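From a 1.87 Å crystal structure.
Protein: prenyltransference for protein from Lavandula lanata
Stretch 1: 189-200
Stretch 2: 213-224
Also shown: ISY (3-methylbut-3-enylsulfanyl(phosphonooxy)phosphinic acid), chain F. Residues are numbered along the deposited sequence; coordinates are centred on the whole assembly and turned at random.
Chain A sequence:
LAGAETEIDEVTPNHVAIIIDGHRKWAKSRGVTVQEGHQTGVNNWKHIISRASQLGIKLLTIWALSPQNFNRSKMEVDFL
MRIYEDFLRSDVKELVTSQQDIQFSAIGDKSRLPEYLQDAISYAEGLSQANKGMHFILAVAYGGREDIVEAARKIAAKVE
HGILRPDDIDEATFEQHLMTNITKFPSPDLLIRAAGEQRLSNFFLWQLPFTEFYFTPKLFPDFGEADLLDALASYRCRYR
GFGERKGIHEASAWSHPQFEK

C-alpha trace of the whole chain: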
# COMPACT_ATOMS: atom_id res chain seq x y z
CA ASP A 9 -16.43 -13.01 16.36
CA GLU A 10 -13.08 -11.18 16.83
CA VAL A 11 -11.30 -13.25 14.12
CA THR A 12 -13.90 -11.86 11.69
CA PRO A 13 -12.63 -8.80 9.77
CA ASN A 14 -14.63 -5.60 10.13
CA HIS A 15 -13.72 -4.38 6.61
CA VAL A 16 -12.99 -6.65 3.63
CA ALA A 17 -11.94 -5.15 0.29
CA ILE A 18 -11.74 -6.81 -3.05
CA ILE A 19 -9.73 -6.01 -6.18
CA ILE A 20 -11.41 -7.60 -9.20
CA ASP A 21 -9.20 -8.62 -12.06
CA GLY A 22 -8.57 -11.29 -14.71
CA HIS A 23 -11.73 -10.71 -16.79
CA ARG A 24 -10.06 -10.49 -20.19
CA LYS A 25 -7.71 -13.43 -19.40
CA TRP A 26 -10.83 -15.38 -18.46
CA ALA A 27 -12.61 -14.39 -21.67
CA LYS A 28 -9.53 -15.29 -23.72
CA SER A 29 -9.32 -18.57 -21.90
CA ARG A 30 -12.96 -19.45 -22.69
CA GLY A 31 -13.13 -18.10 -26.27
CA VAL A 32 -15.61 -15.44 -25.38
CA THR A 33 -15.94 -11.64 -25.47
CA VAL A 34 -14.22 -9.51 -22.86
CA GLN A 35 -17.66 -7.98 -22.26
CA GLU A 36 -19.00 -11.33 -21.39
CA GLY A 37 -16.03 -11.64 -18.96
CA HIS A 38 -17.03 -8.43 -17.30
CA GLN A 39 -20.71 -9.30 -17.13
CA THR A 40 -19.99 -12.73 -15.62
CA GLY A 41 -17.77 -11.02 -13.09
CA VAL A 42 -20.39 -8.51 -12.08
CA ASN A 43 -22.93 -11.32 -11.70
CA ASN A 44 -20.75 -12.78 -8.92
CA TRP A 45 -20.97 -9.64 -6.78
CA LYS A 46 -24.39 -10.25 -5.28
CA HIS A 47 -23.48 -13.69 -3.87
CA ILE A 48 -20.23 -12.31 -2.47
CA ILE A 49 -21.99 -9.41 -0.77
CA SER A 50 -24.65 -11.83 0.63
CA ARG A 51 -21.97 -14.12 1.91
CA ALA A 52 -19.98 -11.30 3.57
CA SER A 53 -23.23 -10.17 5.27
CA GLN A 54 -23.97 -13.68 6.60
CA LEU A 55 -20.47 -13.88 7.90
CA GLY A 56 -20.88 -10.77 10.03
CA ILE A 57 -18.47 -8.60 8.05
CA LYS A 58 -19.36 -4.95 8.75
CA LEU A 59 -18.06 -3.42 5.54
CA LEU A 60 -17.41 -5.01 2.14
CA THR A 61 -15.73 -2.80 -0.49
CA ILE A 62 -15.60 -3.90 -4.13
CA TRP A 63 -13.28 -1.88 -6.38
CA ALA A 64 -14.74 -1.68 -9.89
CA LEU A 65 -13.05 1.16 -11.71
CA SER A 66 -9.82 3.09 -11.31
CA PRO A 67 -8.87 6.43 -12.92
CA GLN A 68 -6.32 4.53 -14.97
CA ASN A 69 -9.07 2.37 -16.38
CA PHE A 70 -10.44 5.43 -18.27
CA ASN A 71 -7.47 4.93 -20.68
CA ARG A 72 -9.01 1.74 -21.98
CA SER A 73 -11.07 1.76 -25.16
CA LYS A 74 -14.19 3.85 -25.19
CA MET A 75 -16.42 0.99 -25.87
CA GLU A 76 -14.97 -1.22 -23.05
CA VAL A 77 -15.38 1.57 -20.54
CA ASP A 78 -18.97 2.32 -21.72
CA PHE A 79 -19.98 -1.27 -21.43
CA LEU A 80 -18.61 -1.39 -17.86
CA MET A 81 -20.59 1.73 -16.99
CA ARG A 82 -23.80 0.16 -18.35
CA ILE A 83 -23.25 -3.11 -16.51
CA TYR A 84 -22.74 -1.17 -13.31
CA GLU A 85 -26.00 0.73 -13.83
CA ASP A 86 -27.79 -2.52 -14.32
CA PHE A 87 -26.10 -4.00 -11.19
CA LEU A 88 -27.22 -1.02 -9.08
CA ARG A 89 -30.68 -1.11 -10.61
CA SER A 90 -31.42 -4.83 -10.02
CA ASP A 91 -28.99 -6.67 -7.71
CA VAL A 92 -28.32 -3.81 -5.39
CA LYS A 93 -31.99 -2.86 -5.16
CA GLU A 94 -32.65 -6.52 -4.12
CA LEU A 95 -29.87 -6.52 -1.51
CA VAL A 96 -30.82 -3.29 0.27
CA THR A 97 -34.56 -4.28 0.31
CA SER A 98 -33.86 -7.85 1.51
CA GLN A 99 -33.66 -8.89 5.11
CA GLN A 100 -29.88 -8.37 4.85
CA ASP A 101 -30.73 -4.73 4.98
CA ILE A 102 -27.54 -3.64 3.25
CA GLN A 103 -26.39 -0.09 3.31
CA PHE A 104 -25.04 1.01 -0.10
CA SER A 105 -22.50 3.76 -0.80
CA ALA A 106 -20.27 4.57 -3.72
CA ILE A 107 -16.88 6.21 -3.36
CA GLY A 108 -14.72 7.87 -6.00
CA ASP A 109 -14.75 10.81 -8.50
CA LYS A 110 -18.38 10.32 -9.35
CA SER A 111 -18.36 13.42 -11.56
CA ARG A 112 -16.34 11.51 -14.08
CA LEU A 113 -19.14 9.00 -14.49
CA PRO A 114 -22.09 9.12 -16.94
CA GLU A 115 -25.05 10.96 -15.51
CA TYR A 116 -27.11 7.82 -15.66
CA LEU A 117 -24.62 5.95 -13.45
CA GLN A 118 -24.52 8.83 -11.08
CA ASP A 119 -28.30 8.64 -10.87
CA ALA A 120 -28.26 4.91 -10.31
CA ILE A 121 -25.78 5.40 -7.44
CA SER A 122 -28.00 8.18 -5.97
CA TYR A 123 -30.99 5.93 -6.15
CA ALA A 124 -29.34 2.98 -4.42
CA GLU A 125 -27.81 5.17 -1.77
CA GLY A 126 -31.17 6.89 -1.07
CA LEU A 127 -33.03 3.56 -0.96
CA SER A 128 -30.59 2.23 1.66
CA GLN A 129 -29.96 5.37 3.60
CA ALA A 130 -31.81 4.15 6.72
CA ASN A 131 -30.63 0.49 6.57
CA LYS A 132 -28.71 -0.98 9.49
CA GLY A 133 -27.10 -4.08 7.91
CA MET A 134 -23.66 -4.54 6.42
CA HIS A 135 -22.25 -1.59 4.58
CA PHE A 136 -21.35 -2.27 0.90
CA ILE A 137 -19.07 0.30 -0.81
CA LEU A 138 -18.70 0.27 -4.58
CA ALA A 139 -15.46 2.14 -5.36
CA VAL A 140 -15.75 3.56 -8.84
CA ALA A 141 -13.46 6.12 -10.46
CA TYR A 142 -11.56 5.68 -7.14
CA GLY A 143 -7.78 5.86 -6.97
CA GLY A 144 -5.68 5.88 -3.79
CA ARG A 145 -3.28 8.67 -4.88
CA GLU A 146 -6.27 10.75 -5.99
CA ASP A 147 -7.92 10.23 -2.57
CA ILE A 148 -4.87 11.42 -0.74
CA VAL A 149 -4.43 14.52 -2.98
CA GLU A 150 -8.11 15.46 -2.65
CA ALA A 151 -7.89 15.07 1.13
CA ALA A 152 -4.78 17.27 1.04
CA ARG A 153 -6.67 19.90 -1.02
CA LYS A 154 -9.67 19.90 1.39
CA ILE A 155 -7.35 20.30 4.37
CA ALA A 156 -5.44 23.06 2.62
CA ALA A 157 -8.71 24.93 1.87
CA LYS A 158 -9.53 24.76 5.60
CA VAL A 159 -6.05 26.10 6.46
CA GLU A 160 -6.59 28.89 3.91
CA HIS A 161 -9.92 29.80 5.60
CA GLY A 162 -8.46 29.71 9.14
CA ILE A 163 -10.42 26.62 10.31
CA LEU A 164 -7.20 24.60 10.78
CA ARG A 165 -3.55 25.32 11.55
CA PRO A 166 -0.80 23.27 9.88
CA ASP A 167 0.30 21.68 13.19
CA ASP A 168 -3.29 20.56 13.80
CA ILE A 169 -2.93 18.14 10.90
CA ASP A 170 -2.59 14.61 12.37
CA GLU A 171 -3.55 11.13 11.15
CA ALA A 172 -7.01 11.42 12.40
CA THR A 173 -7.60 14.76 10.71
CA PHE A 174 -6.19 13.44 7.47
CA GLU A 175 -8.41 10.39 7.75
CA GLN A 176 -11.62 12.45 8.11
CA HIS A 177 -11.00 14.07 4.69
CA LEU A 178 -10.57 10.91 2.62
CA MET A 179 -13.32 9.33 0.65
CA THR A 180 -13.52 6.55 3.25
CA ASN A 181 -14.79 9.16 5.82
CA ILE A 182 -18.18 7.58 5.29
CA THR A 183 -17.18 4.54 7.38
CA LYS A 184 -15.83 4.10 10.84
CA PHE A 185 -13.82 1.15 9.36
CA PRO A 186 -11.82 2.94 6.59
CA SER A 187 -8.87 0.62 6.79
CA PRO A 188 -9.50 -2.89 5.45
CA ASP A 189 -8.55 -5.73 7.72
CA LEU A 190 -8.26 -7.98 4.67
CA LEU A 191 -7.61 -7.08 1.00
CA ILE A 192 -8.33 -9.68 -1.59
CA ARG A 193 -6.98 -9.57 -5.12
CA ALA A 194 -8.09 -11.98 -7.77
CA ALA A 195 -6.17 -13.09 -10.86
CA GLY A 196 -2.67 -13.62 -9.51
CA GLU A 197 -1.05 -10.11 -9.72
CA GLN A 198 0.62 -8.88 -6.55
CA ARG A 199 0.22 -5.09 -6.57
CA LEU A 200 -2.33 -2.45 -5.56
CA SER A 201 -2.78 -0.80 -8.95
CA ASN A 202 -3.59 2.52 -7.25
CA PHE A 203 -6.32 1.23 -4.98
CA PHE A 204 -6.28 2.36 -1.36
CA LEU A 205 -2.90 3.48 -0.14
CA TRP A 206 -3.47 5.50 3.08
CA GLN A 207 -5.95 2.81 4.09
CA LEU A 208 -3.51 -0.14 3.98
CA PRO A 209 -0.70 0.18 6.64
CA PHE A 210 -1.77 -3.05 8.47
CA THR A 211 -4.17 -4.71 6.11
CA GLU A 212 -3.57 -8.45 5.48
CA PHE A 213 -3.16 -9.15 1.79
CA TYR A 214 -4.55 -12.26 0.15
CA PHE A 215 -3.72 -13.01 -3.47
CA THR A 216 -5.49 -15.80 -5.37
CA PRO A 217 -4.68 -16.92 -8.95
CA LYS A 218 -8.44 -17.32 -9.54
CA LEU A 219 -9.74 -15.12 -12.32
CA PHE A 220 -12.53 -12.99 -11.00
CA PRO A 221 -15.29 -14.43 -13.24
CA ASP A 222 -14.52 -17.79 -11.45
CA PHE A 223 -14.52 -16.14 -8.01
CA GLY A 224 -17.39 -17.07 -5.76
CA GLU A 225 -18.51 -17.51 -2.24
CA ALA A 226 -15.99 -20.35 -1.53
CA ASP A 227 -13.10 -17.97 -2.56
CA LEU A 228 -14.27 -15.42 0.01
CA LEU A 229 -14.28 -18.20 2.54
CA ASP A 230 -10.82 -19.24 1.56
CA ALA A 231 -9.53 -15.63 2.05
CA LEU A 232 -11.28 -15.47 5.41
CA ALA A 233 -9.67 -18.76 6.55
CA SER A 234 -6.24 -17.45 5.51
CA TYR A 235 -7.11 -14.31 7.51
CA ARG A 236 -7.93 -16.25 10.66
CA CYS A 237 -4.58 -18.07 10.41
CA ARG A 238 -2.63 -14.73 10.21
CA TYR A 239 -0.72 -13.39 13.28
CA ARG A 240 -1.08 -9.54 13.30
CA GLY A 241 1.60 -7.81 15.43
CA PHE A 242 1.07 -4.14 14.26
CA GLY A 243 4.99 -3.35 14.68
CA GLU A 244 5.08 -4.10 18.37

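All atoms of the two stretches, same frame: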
# COMPACT_ATOMS: atom_id res chain seq x y z
N ASP A 189 -9.27 -4.71 6.99
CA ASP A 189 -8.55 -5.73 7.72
C ASP A 189 -7.93 -6.73 6.74
O ASP A 189 -6.85 -7.32 7.00
CB ASP A 189 -9.54 -6.43 8.66
CG ASP A 189 -10.07 -5.48 9.69
OD1 ASP A 189 -9.25 -5.03 10.51
OD2 ASP A 189 -11.23 -5.08 9.57
N LEU A 190 -8.63 -6.95 5.63
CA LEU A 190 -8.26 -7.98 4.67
C LEU A 190 -8.49 -7.42 3.25
O LEU A 190 -9.55 -6.88 3.00
CB LEU A 190 -9.12 -9.23 4.85
CG LEU A 190 -9.01 -10.34 3.83
CD1 LEU A 190 -7.63 -10.92 3.83
CD2 LEU A 190 -10.08 -11.48 3.99
N LEU A 191 -7.52 -7.56 2.37
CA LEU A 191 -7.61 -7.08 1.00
C LEU A 191 -7.40 -8.32 0.18
O LEU A 191 -6.38 -8.99 0.30
CB LEU A 191 -6.51 -6.07 0.68
CG LEU A 191 -6.43 -5.67 -0.80
CD1 LEU A 191 -7.63 -4.86 -1.17
CD2 LEU A 191 -5.19 -4.77 -0.95
N ILE A 192 -8.37 -8.58 -0.68
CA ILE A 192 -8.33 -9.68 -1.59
C ILE A 192 -8.07 -9.19 -3.02
O ILE A 192 -8.78 -8.37 -3.52
CB ILE A 192 -9.67 -10.42 -1.56
CG1 ILE A 192 -9.93 -11.02 -0.17
CG2 ILE A 192 -9.67 -11.54 -2.56
CD1 ILE A 192 -11.38 -11.56 0.00
N ARG A 193 -7.14 -9.83 -3.71
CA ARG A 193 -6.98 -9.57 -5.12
C ARG A 193 -6.96 -10.83 -5.93
O ARG A 193 -6.15 -11.69 -5.71
CB ARG A 193 -5.73 -8.73 -5.42
CG ARG A 193 -5.53 -8.46 -6.92
CD ARG A 193 -4.44 -7.44 -7.21
NE ARG A 193 -4.36 -7.32 -8.65
CZ ARG A 193 -4.08 -6.21 -9.32
NH1 ARG A 193 -3.73 -5.08 -8.72
NH2 ARG A 193 -4.11 -6.23 -10.63
N ALA A 194 -7.91 -10.88 -6.87
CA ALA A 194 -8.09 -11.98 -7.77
C ALA A 194 -7.14 -11.85 -8.94
O ALA A 194 -6.62 -10.77 -9.22
CB ALA A 194 -9.49 -11.97 -8.29
N ALA A 195 -6.87 -13.00 -9.57
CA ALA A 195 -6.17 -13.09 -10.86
C ALA A 195 -4.61 -13.11 -10.80
O ALA A 195 -3.95 -13.00 -11.81
CB ALA A 195 -6.68 -12.01 -11.86
N GLY A 196 -4.04 -13.16 -9.63
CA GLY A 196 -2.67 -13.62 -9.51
C GLY A 196 -1.64 -12.48 -9.41
O GLY A 196 -0.50 -12.75 -9.07
N GLU A 197 -2.00 -11.23 -9.78
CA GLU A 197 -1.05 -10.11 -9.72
C GLU A 197 -0.90 -9.69 -8.27
O GLU A 197 -1.91 -9.70 -7.49
CB GLU A 197 -1.44 -8.91 -10.59
CG GLU A 197 -1.80 -9.28 -12.03
CD GLU A 197 -0.62 -9.77 -12.87
OE1 GLU A 197 -0.92 -10.35 -13.94
OE2 GLU A 197 0.56 -9.63 -12.52
N GLN A 198 0.31 -9.27 -7.91
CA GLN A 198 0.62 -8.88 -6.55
C GLN A 198 1.05 -7.39 -6.54
O GLN A 198 2.23 -7.07 -6.61
CB GLN A 198 1.72 -9.79 -6.02
CG GLN A 198 1.25 -11.23 -5.85
CD GLN A 198 2.45 -12.15 -5.60
OE1 GLN A 198 3.18 -12.59 -6.55
NE2 GLN A 198 2.74 -12.33 -4.41
N ARG A 199 0.04 -6.54 -6.48
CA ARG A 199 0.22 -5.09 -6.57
C ARG A 199 -1.17 -4.50 -6.28
O ARG A 199 -2.18 -5.19 -6.34
CB ARG A 199 0.75 -4.62 -7.95
CG ARG A 199 -0.08 -5.02 -9.14
CD ARG A 199 0.39 -4.36 -10.42
NE ARG A 199 -0.37 -4.86 -11.59
CZ ARG A 199 0.01 -5.83 -12.42
NH1 ARG A 199 1.18 -6.42 -12.30
NH2 ARG A 199 -0.82 -6.18 -13.42
N LEU A 200 -1.15 -3.23 -5.94
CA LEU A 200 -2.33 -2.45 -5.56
C LEU A 200 -2.97 -1.76 -6.72
O LEU A 200 -4.18 -1.45 -6.67
CB LEU A 200 -1.93 -1.44 -4.47
CG LEU A 200 -1.30 -2.09 -3.22
CD1 LEU A 200 -0.83 -0.95 -2.30
CD2 LEU A 200 -2.29 -2.98 -2.49
N PHE A 213 -2.94 -8.92 3.20
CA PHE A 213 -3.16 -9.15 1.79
C PHE A 213 -3.33 -10.65 1.49
O PHE A 213 -2.60 -11.50 2.02
CB PHE A 213 -1.97 -8.66 0.99
CG PHE A 213 -1.66 -7.19 1.13
CD1 PHE A 213 -2.61 -6.27 1.50
CD2 PHE A 213 -0.42 -6.74 0.89
CE1 PHE A 213 -2.31 -4.91 1.55
CE2 PHE A 213 -0.10 -5.39 0.95
CZ PHE A 213 -1.04 -4.47 1.25
N TYR A 214 -4.31 -10.96 0.66
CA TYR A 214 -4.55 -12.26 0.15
C TYR A 214 -4.66 -12.24 -1.36
O TYR A 214 -5.51 -11.56 -1.93
CB TYR A 214 -5.82 -12.77 0.76
CG TYR A 214 -6.27 -14.16 0.29
CD1 TYR A 214 -5.76 -15.31 0.86
CD2 TYR A 214 -7.19 -14.30 -0.76
CE1 TYR A 214 -6.17 -16.56 0.43
CE2 TYR A 214 -7.58 -15.52 -1.21
CZ TYR A 214 -7.12 -16.64 -0.61
OH TYR A 214 -7.60 -17.84 -1.04
N PHE A 215 -3.78 -12.97 -2.02
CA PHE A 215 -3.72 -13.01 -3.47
C PHE A 215 -4.10 -14.41 -3.94
O PHE A 215 -3.54 -15.36 -3.43
CB PHE A 215 -2.31 -12.69 -3.91
CG PHE A 215 -1.82 -11.35 -3.46
CD1 PHE A 215 -2.19 -10.21 -4.10
CD2 PHE A 215 -0.93 -11.24 -2.36
CE1 PHE A 215 -1.75 -8.97 -3.67
CE2 PHE A 215 -0.49 -9.98 -1.96
CZ PHE A 215 -0.91 -8.86 -2.60
N THR A 216 -5.08 -14.53 -4.84
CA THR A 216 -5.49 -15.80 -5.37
C THR A 216 -5.25 -15.75 -6.86
O THR A 216 -5.63 -14.75 -7.46
CB THR A 216 -6.98 -15.99 -5.60
OG1 THR A 216 -7.81 -15.10 -4.86
CG2 THR A 216 -7.28 -17.31 -5.57
N PRO A 217 -4.72 -16.83 -7.46
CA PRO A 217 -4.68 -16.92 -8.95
C PRO A 217 -6.03 -17.01 -9.65
O PRO A 217 -6.09 -16.74 -10.84
CB PRO A 217 -3.81 -18.14 -9.21
CG PRO A 217 -4.12 -19.00 -8.04
CD PRO A 217 -4.11 -18.02 -6.85
N LYS A 218 -7.12 -17.23 -8.93
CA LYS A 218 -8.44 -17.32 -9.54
C LYS A 218 -8.84 -16.07 -10.27
O LYS A 218 -8.76 -15.02 -9.72
CB LYS A 218 -9.53 -17.60 -8.50
CG LYS A 218 -9.63 -19.05 -8.12
CD LYS A 218 -11.03 -19.58 -8.42
CE LYS A 218 -11.09 -21.01 -8.01
NZ LYS A 218 -12.45 -21.25 -7.46
N LEU A 219 -9.32 -16.23 -11.50
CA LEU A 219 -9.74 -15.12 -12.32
C LEU A 219 -11.12 -14.69 -11.83
O LEU A 219 -11.97 -15.52 -11.45
CB LEU A 219 -9.73 -15.51 -13.81
CG LEU A 219 -8.42 -16.05 -14.40
CD1 LEU A 219 -8.67 -16.33 -15.88
CD2 LEU A 219 -7.24 -15.11 -14.18
N PHE A 220 -11.37 -13.39 -11.77
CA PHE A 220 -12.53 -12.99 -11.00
C PHE A 220 -13.88 -13.58 -11.53
O PHE A 220 -14.80 -13.80 -10.73
CB PHE A 220 -12.71 -11.53 -10.87
CG PHE A 220 -13.74 -11.17 -9.81
CD1 PHE A 220 -13.41 -11.26 -8.47
CD2 PHE A 220 -15.02 -10.81 -10.14
CE1 PHE A 220 -14.35 -11.01 -7.49
CE2 PHE A 220 -15.94 -10.51 -9.17
CZ PHE A 220 -15.60 -10.61 -7.84
N PRO A 221 -14.03 -13.77 -12.86
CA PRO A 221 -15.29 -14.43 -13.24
C PRO A 221 -15.51 -15.82 -12.59
O PRO A 221 -16.66 -16.28 -12.51
CB PRO A 221 -15.17 -14.54 -14.76
CG PRO A 221 -14.41 -13.36 -15.14
CD PRO A 221 -13.31 -13.30 -14.04
N ASP A 222 -14.43 -16.48 -12.16
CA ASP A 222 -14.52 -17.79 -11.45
C ASP A 222 -14.63 -17.65 -9.92
O ASP A 222 -14.75 -18.65 -9.22
CB ASP A 222 -13.30 -18.67 -11.80
CG ASP A 222 -13.29 -19.10 -13.24
OD1 ASP A 222 -14.39 -19.30 -13.80
OD2 ASP A 222 -12.18 -19.17 -13.83
N PHE A 223 -14.65 -16.41 -9.42
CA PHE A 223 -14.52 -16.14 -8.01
C PHE A 223 -15.89 -16.14 -7.38
O PHE A 223 -16.74 -15.37 -7.76
CB PHE A 223 -13.90 -14.75 -7.82
CG PHE A 223 -13.51 -14.44 -6.42
CD1 PHE A 223 -14.46 -13.98 -5.52
CD2 PHE A 223 -12.21 -14.59 -5.97
CE1 PHE A 223 -14.14 -13.65 -4.20
CE2 PHE A 223 -11.89 -14.28 -4.65
CZ PHE A 223 -12.86 -13.82 -3.77
N GLY A 224 -16.10 -16.99 -6.41
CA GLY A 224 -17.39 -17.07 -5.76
C GLY A 224 -17.33 -17.04 -4.28
O GLY A 224 -16.30 -16.65 -3.66
P1 ISY F . -3.26 -3.43 -13.51
O2 ISY F . -4.74 -2.70 -13.36
P3 ISY F . -6.17 -3.34 -13.53
O4 ISY F . -3.34 -4.98 -13.21
O5 ISY F . -2.15 -2.75 -12.66
O6 ISY F . -2.89 -3.23 -14.98
O7 ISY F . -6.17 -4.39 -14.57
O8 ISY F . -7.23 -2.15 -13.67
S9 ISY F . -6.49 -4.38 -11.69
C10 ISY F . -7.04 -3.05 -10.65
C11 ISY F . -8.50 -3.41 -10.46
C12 ISY F . -9.59 -2.39 -10.63
C13 ISY F . -10.97 -2.81 -10.42
C14 ISY F . -9.32 -1.05 -11.20

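The two stretches meet as neighbouring parallel strands, residues 190-193 beside 213-215, whose axes diverge by 19° and approach to 4.8 Å. Three backbone hydrogen bonds hold the register: Tyr-214 N donates to Leu-191 O (2.9 Å), Arg-193 N to Tyr-214 O (3.0 Å) and Thr-216 N to Arg-193 O (3.2 Å), all nearly linear. Tyr-214 thus uses both its amide and its carbonyl to bind residues on either side of Ile-192, the alternation expected of a parallel pair. The same carbonyls accept CA-H...O contacts, the shortest from Ile-192 CA to Tyr-214 O (3.4 Å). Beyond the strands, a weak hydrogen bond from Ala-195 N to Lys-218 O (2.8 Å, 126°) links the backbones outside the strand register, and Gly-196 N lies 3.1 Å from Thr-216 O. The positive phi of Gly-196 would jam a CB against the preceding carbonyl.

Apolar packing divides between the two faces of the sheet. On one, Leu-191 CD2 meets Phe-213 CE1 at 3.8 Å, and Leu-200 CD2 approaches Phe-213 CZ at 4.2 Å. On the other, Ile-192 CG2 lies at the edge of the Tyr-214 ring (4.1 Å from CD2) and equally close to Phe-223 CZ. Farther along, Ala-194 CB abuts the edge of the Phe-220 ring, 4.0 Å from CD1.

Phe-215, the residue most covered by the opposing stretch, makes a CH-pi contact: Gln-198 CG sits 4.0 Å from its ring centroid, only 15° off the normal.

The charged ends of Arg-193, Glu-197 and Arg-199 make interactions within the first stretch and, for the two arginines, with the ligand. Arg-193 NH1 donates to the backbone Arg-199 O (2.8 Å), while Arg-199 NH1 forms a salt bridge with Glu-197 OE2 (3.3 Å). Both guanidinium groups converge on ISY O4, through Arg-193 NH2 (3.0 Å) and Arg-199 NH2 (2.8 Å), and Arg-199 NE also reaches ISY O5 (3.0 Å).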